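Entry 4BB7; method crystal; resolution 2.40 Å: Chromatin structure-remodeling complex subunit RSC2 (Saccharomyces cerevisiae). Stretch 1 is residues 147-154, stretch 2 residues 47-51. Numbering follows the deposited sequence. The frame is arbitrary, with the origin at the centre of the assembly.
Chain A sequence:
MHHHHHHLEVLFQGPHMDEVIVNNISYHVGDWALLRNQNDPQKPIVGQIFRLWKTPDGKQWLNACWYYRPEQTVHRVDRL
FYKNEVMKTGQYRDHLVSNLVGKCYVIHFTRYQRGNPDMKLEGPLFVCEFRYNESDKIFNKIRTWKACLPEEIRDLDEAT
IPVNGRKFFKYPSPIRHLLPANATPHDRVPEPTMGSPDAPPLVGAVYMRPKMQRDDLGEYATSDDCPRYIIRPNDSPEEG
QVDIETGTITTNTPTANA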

# COMPACT_ATOMS: atom_id res chain seq x y z
N ALA A 147 -22.63 5.12 3.50
CA ALA A 147 -21.66 4.27 4.18
C ALA A 147 -20.61 3.71 3.22
O ALA A 147 -19.63 3.11 3.66
CB ALA A 147 -22.37 3.15 4.92
N CYS A 148 -20.82 3.90 1.92
CA CYS A 148 -19.88 3.42 0.92
C CYS A 148 -18.90 4.51 0.50
O CYS A 148 -17.96 4.25 -0.25
CB CYS A 148 -20.62 2.89 -0.31
SG CYS A 148 -21.65 1.43 0.02
N LEU A 149 -19.14 5.72 0.98
CA LEU A 149 -18.39 6.88 0.53
C LEU A 149 -17.22 7.19 1.45
O LEU A 149 -17.12 6.64 2.55
CB LEU A 149 -19.32 8.09 0.44
CG LEU A 149 -20.61 7.86 -0.33
CD1 LEU A 149 -21.51 9.07 -0.25
CD2 LEU A 149 -20.32 7.51 -1.78
N PRO A 150 -16.31 8.07 1.01
CA PRO A 150 -15.26 8.55 1.92
C PRO A 150 -15.89 9.36 3.04
O PRO A 150 -16.87 10.08 2.82
CB PRO A 150 -14.40 9.45 1.03
CG PRO A 150 -14.69 9.00 -0.36
CD PRO A 150 -16.12 8.58 -0.36
N GLU A 151 -15.33 9.25 4.24
CA GLU A 151 -15.88 9.92 5.41
C GLU A 151 -16.14 11.40 5.16
O GLU A 151 -17.18 11.93 5.54
CB GLU A 151 -14.93 9.75 6.60
CG GLU A 151 -15.41 10.42 7.87
CD GLU A 151 -14.39 10.33 8.98
OE1 GLU A 151 -13.47 9.49 8.88
OE2 GLU A 151 -14.50 11.11 9.95
N GLU A 152 -15.19 12.06 4.51
CA GLU A 152 -15.25 13.51 4.30
C GLU A 152 -16.54 14.01 3.65
O GLU A 152 -17.02 15.09 3.98
CB GLU A 152 -14.05 13.99 3.50
N ILE A 153 -17.10 13.24 2.72
CA ILE A 153 -18.30 13.67 2.00
C ILE A 153 -19.51 12.80 2.31
O ILE A 153 -20.55 12.90 1.66
CB ILE A 153 -18.09 13.68 0.47
CG1 ILE A 153 -18.03 12.25 -0.07
CG2 ILE A 153 -16.83 14.45 0.11
CD1 ILE A 153 -18.16 12.16 -1.57
N ARG A 154 -19.38 11.94 3.32
CA ARG A 154 -20.41 10.96 3.64
C ARG A 154 -21.78 11.59 3.91
O ARG A 154 -22.81 11.02 3.55
CB ARG A 154 -19.98 10.09 4.82
CG ARG A 154 -20.91 8.94 5.10
CD ARG A 154 -20.35 8.03 6.17
NE ARG A 154 -19.17 7.30 5.72
CZ ARG A 154 -17.98 7.38 6.31
NH1 ARG A 154 -17.81 8.16 7.37
NH2 ARG A 154 -16.95 6.68 5.84
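Stretch 2 47-51: GQIFR

How does stretch 2 lie on stretch 1? Residues 47-51 form a length of β-strand that continues in both directions, and it meets a stretch that leaves a 3-10 segment at Cys148 and runs on through extended backbone at Leu149 and Pro150. Their CA atoms come closest at Pro150 and Phe50, 5.5 Å apart. No direct hydrogen bond joins them, so packing and one bridging water make the contact.

Why does the Phe50 ring meet Pro150 so squarely? The CA-to-CB bond of Phe50 points sideways, but chi1 of -89° and chi2 of 69° bring the ring nearer and lay one face under the proline. Pro150 CG stands 3.7 Å from the centroid of the Phe50 ring, only 2° off its normal, a CH-pi contact; Pro150 CD is 3.9 Å from Phe50 CZ. The proline ring, with its C-gamma exo pucker, is largely apolar and suits an aromatic face. At the ring edge, Cys148 O lies 3.5 Å from Phe50 CZ.

What does the extended side chain of Gln48 accomplish? Its CA-to-CB bond points toward stretch 1, and with chi1 and chi2 both t the chain carries its amide to the loop. Gln48 NE2 lies 3.6 Å from Pro150 CD and 3.8 Å from Ile153 CD1, while it is hydrogen-bonded elsewhere in the structure. Gln48 OE1 is 4.3 Å from Cys148 O, and one water spans the gap, donating to Gln48 OE1 at 2.7 Å and to Cys148 O at 2.6 Å.

How does the loop present these groups? Ile153 N donates to Pro150 O at 3.2 Å, closing a turn that begins at the proline. The CA-to-CB bond of Ile153 points toward the strand; its chi1 is p and chi2 t. Leu149 points away at CB, yet its m,t rotamer leaves Leu149 CD2 3.8 Å from Gln48 OE1.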

# COMPACT_ATOMS: atom_id res chain seq x y z
N GLY A 47 -13.49 3.92 -10.28
CA GLY A 47 -13.15 4.06 -8.87
C GLY A 47 -13.50 5.41 -8.29
O GLY A 47 -13.80 6.36 -9.03
N GLN A 48 -13.48 5.51 -6.97
CA GLN A 48 -13.68 6.78 -6.28
C GLN A 48 -12.48 7.09 -5.39
O GLN A 48 -12.02 6.22 -4.65
CB GLN A 48 -14.96 6.74 -5.44
CG GLN A 48 -15.23 8.04 -4.69
CD GLN A 48 -16.54 8.03 -3.93
OE1 GLN A 48 -17.02 6.98 -3.50
NE2 GLN A 48 -17.13 9.21 -3.75
N ILE A 49 -11.98 8.31 -5.47
CA ILE A 49 -10.80 8.71 -4.71
C ILE A 49 -11.06 8.88 -3.21
O ILE A 49 -11.80 9.76 -2.79
CB ILE A 49 -10.19 9.99 -5.27
CG1 ILE A 49 -9.82 9.80 -6.74
CG2 ILE A 49 -8.96 10.40 -4.46
CD1 ILE A 49 -9.47 11.08 -7.46
N PHE A 50 -10.44 8.02 -2.40
CA PHE A 50 -10.60 8.10 -0.95
C PHE A 50 -9.52 8.93 -0.27
O PHE A 50 -9.75 9.51 0.80
CB PHE A 50 -10.64 6.70 -0.33
CG PHE A 50 -12.01 6.10 -0.26
CD1 PHE A 50 -12.69 5.73 -1.42
CD2 PHE A 50 -12.63 5.90 0.97
CE1 PHE A 50 -13.96 5.17 -1.35
CE2 PHE A 50 -13.90 5.35 1.04
CZ PHE A 50 -14.56 4.99 -0.12
N ARG A 51 -8.32 8.98 -0.86
CA ARG A 51 -7.26 9.82 -0.31
C ARG A 51 -6.11 10.02 -1.29
O ARG A 51 -5.91 9.22 -2.21
CB ARG A 51 -6.74 9.25 1.02
CG ARG A 51 -5.70 8.17 0.88
CD ARG A 51 -5.19 7.70 2.24
NE ARG A 51 -4.06 6.78 2.11
CZ ARG A 51 -4.18 5.46 2.01
NH1 ARG A 51 -5.38 4.90 2.04
NH2 ARG A 51 -3.10 4.70 1.89
O HOH W 1 -16.95 4.40 -2.59